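Local coordinates for protein putative sporulation-specific glycosylase YdhD (Bacillus subtilis subsp. subtilis str. 168, PDB 3CZ8) that probably hydrolyses glycosidic bonds of a chitin-like or cell-wall polysaccharide during sporulation, through its family 18 glycosidase domain, at residues Y32-Y41 with L53-W63. The protein carries 1 engineered substitution. Numbering follows the deposited sequence.
Sequences YSSSISIFEY and LNDAAAIETTW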
# COMPACT_ATOMS: atom_id res chain seq x y z
N TYR A 32 -2.85 26.77 -2.50
CA TYR A 32 -3.13 25.36 -2.20
C TYR A 32 -2.71 24.95 -0.79
O TYR A 32 -1.71 25.42 -0.26
CB TYR A 32 -2.53 24.42 -3.26
CG TYR A 32 -3.19 24.51 -4.62
CD1 TYR A 32 -2.55 24.01 -5.76
CD2 TYR A 32 -4.46 25.09 -4.78
CE1 TYR A 32 -3.15 24.09 -7.01
CE2 TYR A 32 -5.06 25.17 -6.03
CZ TYR A 32 -4.41 24.67 -7.14
OH TYR A 32 -5.00 24.75 -8.39
N SER A 33 -3.51 24.07 -0.20
CA SER A 33 -3.40 23.71 1.21
C SER A 33 -2.81 22.31 1.42
O SER A 33 -2.59 21.88 2.56
CB SER A 33 -4.78 23.83 1.86
OG SER A 33 -4.79 23.34 3.18
N SER A 34 -2.56 21.60 0.32
CA SER A 34 -2.03 20.24 0.40
C SER A 34 -1.05 19.96 -0.72
O SER A 34 -0.93 20.73 -1.67
CB SER A 34 -3.18 19.22 0.37
OG SER A 34 -2.71 17.91 0.67
N SER A 35 -0.33 18.85 -0.60
CA SER A 35 0.60 18.44 -1.64
C SER A 35 0.70 16.92 -1.73
O SER A 35 0.31 16.22 -0.80
CB SER A 35 1.98 19.07 -1.44
OG SER A 35 2.51 18.78 -0.16
N ILE A 36 1.20 16.44 -2.86
CA ILE A 36 1.50 15.03 -3.06
C ILE A 36 2.92 14.97 -3.60
O ILE A 36 3.22 15.59 -4.61
CB ILE A 36 0.49 14.37 -4.05
CG1 ILE A 36 -0.83 14.06 -3.35
CG2 ILE A 36 1.06 13.09 -4.66
CD1 ILE A 36 -1.98 13.77 -4.29
N SER A 37 3.80 14.26 -2.89
CA SER A 37 5.16 14.07 -3.36
C SER A 37 5.28 12.70 -4.00
O SER A 37 5.26 11.68 -3.31
CB SER A 37 6.17 14.24 -2.22
OG SER A 37 5.85 15.38 -1.42
N ILE A 38 5.43 12.68 -5.30
CA ILE A 38 5.50 11.47 -6.06
C ILE A 38 6.88 10.84 -6.05
O ILE A 38 7.81 11.45 -6.43
CB ILE A 38 5.04 11.68 -7.49
CG1 ILE A 38 3.62 12.19 -7.52
CG2 ILE A 38 5.11 10.43 -8.26
CD1 ILE A 38 3.29 12.85 -8.70
N PHE A 39 6.96 9.58 -5.66
CA PHE A 39 8.23 8.87 -5.59
C PHE A 39 8.61 8.28 -6.92
O PHE A 39 7.76 7.98 -7.67
CB PHE A 39 8.20 7.83 -4.48
CG PHE A 39 8.50 8.38 -3.14
CD1 PHE A 39 9.71 8.16 -2.54
CD2 PHE A 39 7.60 9.16 -2.48
CE1 PHE A 39 9.98 8.70 -1.34
CE2 PHE A 39 7.90 9.68 -1.29
CZ PHE A 39 9.08 9.44 -0.73
N GLU A 40 9.87 8.04 -7.20
CA GLU A 40 10.96 8.96 -7.01
C GLU A 40 11.67 9.22 -8.33
O GLU A 40 11.51 8.47 -9.26
CB GLU A 40 11.94 8.33 -6.06
CG GLU A 40 12.18 6.90 -6.37
CD GLU A 40 13.42 6.68 -7.15
OE1 GLU A 40 13.49 5.71 -7.88
OE2 GLU A 40 14.34 7.48 -7.02
N TYR A 41 12.45 10.29 -8.39
CA TYR A 41 13.57 10.40 -9.31
C TYR A 41 14.87 10.26 -8.57
O TYR A 41 15.01 10.78 -7.52
CB TYR A 41 13.55 11.75 -10.00
CG TYR A 41 12.45 11.97 -10.99
CD1 TYR A 41 11.21 12.37 -10.58
CD2 TYR A 41 12.67 11.81 -12.34
CE1 TYR A 41 10.24 12.58 -11.45
CE2 TYR A 41 11.71 12.02 -13.21
CZ TYR A 41 10.49 12.41 -12.77
OH TYR A 41 9.47 12.62 -13.63
N LEU A 53 9.97 9.14 -15.23
CA LEU A 53 8.77 8.48 -14.74
C LEU A 53 7.61 8.63 -15.71
O LEU A 53 7.58 9.55 -16.52
CB LEU A 53 8.35 9.05 -13.39
CG LEU A 53 9.17 8.85 -12.12
CD1 LEU A 53 8.42 9.50 -10.99
CD2 LEU A 53 9.43 7.39 -11.82
N ASN A 54 6.65 7.72 -15.59
CA ASN A 54 5.36 7.88 -16.23
C ASN A 54 4.46 8.68 -15.31
O ASN A 54 3.54 8.15 -14.70
CB ASN A 54 4.75 6.51 -16.56
CG ASN A 54 3.61 6.60 -17.56
OD1 ASN A 54 3.69 7.32 -18.56
ND2 ASN A 54 2.53 5.86 -17.30
N ASP A 55 4.75 9.98 -15.20
CA ASP A 55 4.14 10.84 -14.19
C ASP A 55 3.13 11.84 -14.75
O ASP A 55 2.38 12.45 -13.98
CB ASP A 55 5.21 11.54 -13.34
CG ASP A 55 6.21 12.36 -14.17
OD1 ASP A 55 7.11 12.96 -13.55
OD2 ASP A 55 6.11 12.42 -15.42
N ALA A 56 3.13 12.00 -16.07
CA ALA A 56 2.30 12.99 -16.77
C ALA A 56 0.82 12.94 -16.40
O ALA A 56 0.19 13.98 -16.21
CB ALA A 56 2.48 12.86 -18.28
N ALA A 57 0.28 11.73 -16.29
CA ALA A 57 -1.11 11.53 -15.88
C ALA A 57 -1.33 11.91 -14.42
O ALA A 57 -2.33 12.54 -14.09
CB ALA A 57 -1.54 10.08 -16.14
N ALA A 58 -0.38 11.53 -13.56
CA ALA A 58 -0.46 11.81 -12.12
C ALA A 58 -0.33 13.30 -11.77
O ALA A 58 -1.02 13.79 -10.88
CB ALA A 58 0.58 10.98 -11.37
N ILE A 59 0.54 14.00 -12.50
CA ILE A 59 0.72 15.45 -12.34
C ILE A 59 -0.56 16.20 -12.69
O ILE A 59 -1.03 17.03 -11.90
CB ILE A 59 1.91 15.97 -13.19
CG1 ILE A 59 3.22 15.35 -12.71
CG2 ILE A 59 2.02 17.50 -13.13
CD1 ILE A 59 4.36 15.42 -13.73
N GLU A 60 -1.13 15.87 -13.85
CA GLU A 60 -2.36 16.50 -14.37
C GLU A 60 -3.56 16.29 -13.44
O GLU A 60 -4.34 17.21 -13.21
CB GLU A 60 -2.67 15.97 -15.78
CG GLU A 60 -3.74 16.76 -16.54
CD GLU A 60 -4.24 16.04 -17.79
OE1 GLU A 60 -3.41 15.53 -18.58
OE2 GLU A 60 -5.47 16.00 -18.00
N THR A 61 -3.68 15.07 -12.91
CA THR A 61 -4.76 14.70 -12.00
C THR A 61 -4.65 15.45 -10.67
O THR A 61 -5.66 15.93 -10.15
CB THR A 61 -4.78 13.17 -11.75
OG1 THR A 61 -4.71 12.47 -13.00
CG2 THR A 61 -6.04 12.73 -11.00
N THR A 62 -3.43 15.57 -10.15
CA THR A 62 -3.17 16.27 -8.88
C THR A 62 -3.54 17.75 -8.98
O THR A 62 -4.24 18.28 -8.10
CB THR A 62 -1.70 16.10 -8.41
OG1 THR A 62 -1.32 14.72 -8.48
CG2 THR A 62 -1.53 16.57 -6.97
N TRP A 63 -3.09 18.41 -10.04
CA TRP A 63 -3.41 19.82 -10.30
C TRP A 63 -4.92 20.08 -10.34
O TRP A 63 -5.40 21.03 -9.70
CB TRP A 63 -2.80 20.30 -11.61
CG TRP A 63 -1.34 20.68 -11.56
CD1 TRP A 63 -0.34 20.18 -12.36
CD2 TRP A 63 -0.72 21.66 -10.71
NE1 TRP A 63 0.86 20.78 -12.05
CE2 TRP A 63 0.66 21.69 -11.05
CE3 TRP A 63 -1.18 22.51 -9.70
CZ2 TRP A 63 1.57 22.53 -10.40
CZ3 TRP A 63 -0.27 23.35 -9.05
CH2 TRP A 63 1.08 23.35 -9.41
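Two tyrosine hydroxyls grip OD1 of Asp55: that of Tyr41 across the contact and that of Tyr112 from outside, while OD2 forms a salt bridge with Arg110. The bond from Tyr41 OH to Asp55 OD1 is modelled as very short, 2.4 Å, so its exact length deserves caution. OD1 lies in the plane of the phenol ring, off its edge, and the carboxylate is turned 53° from that plane. With chi1 at 56°, Asp55 holds its CG between the backbone N and the carbonyl carbon, which brings OD1 to the hydroxyl of Tyr41. Two hydroxyls and an arginine around this buried acid would probably favour its ionised form.

The same phenol ring gives one face to Leu53, whose CG stands 4.1 Å from the ring centroid in a CH-pi contact. From there the leucine forks: CD1 comes within 3.6 Å of Tyr41 CE1, and CD2 packs on Glu40 O.

Back toward the strand's start the packing is aliphatic and looser. Ile38 CD1 meets Ala58 CB at 4.2 Å, and Ile36 CD1 reaches Thr62 CG2. That methyl is presented to the strand because Thr62 OG1 turns back to Ala58 O (2.6 Å), a carbonyl that the Thr62 amide approaches from the opposite face. Before the strand begins, the Tyr32 and Trp63 rings meet edge to edge, CE1 lying 3.6 Å from CZ3, while Trp63 NE1 is bonded to Gly111 O.

Phe39 points away, its side chain about 6 Å from that of Glu120, the predicted proton donor. This illustrates how a TIM-barrel helix packs back on the strand preceding it in a beta-alpha-beta unit: helix 56-64 covers the outer side of strand 35-42, which runs between antiparallel strand 9-17 and parallel strand 68-77, and helix 93-110 packs against Tyr41 and Ile59.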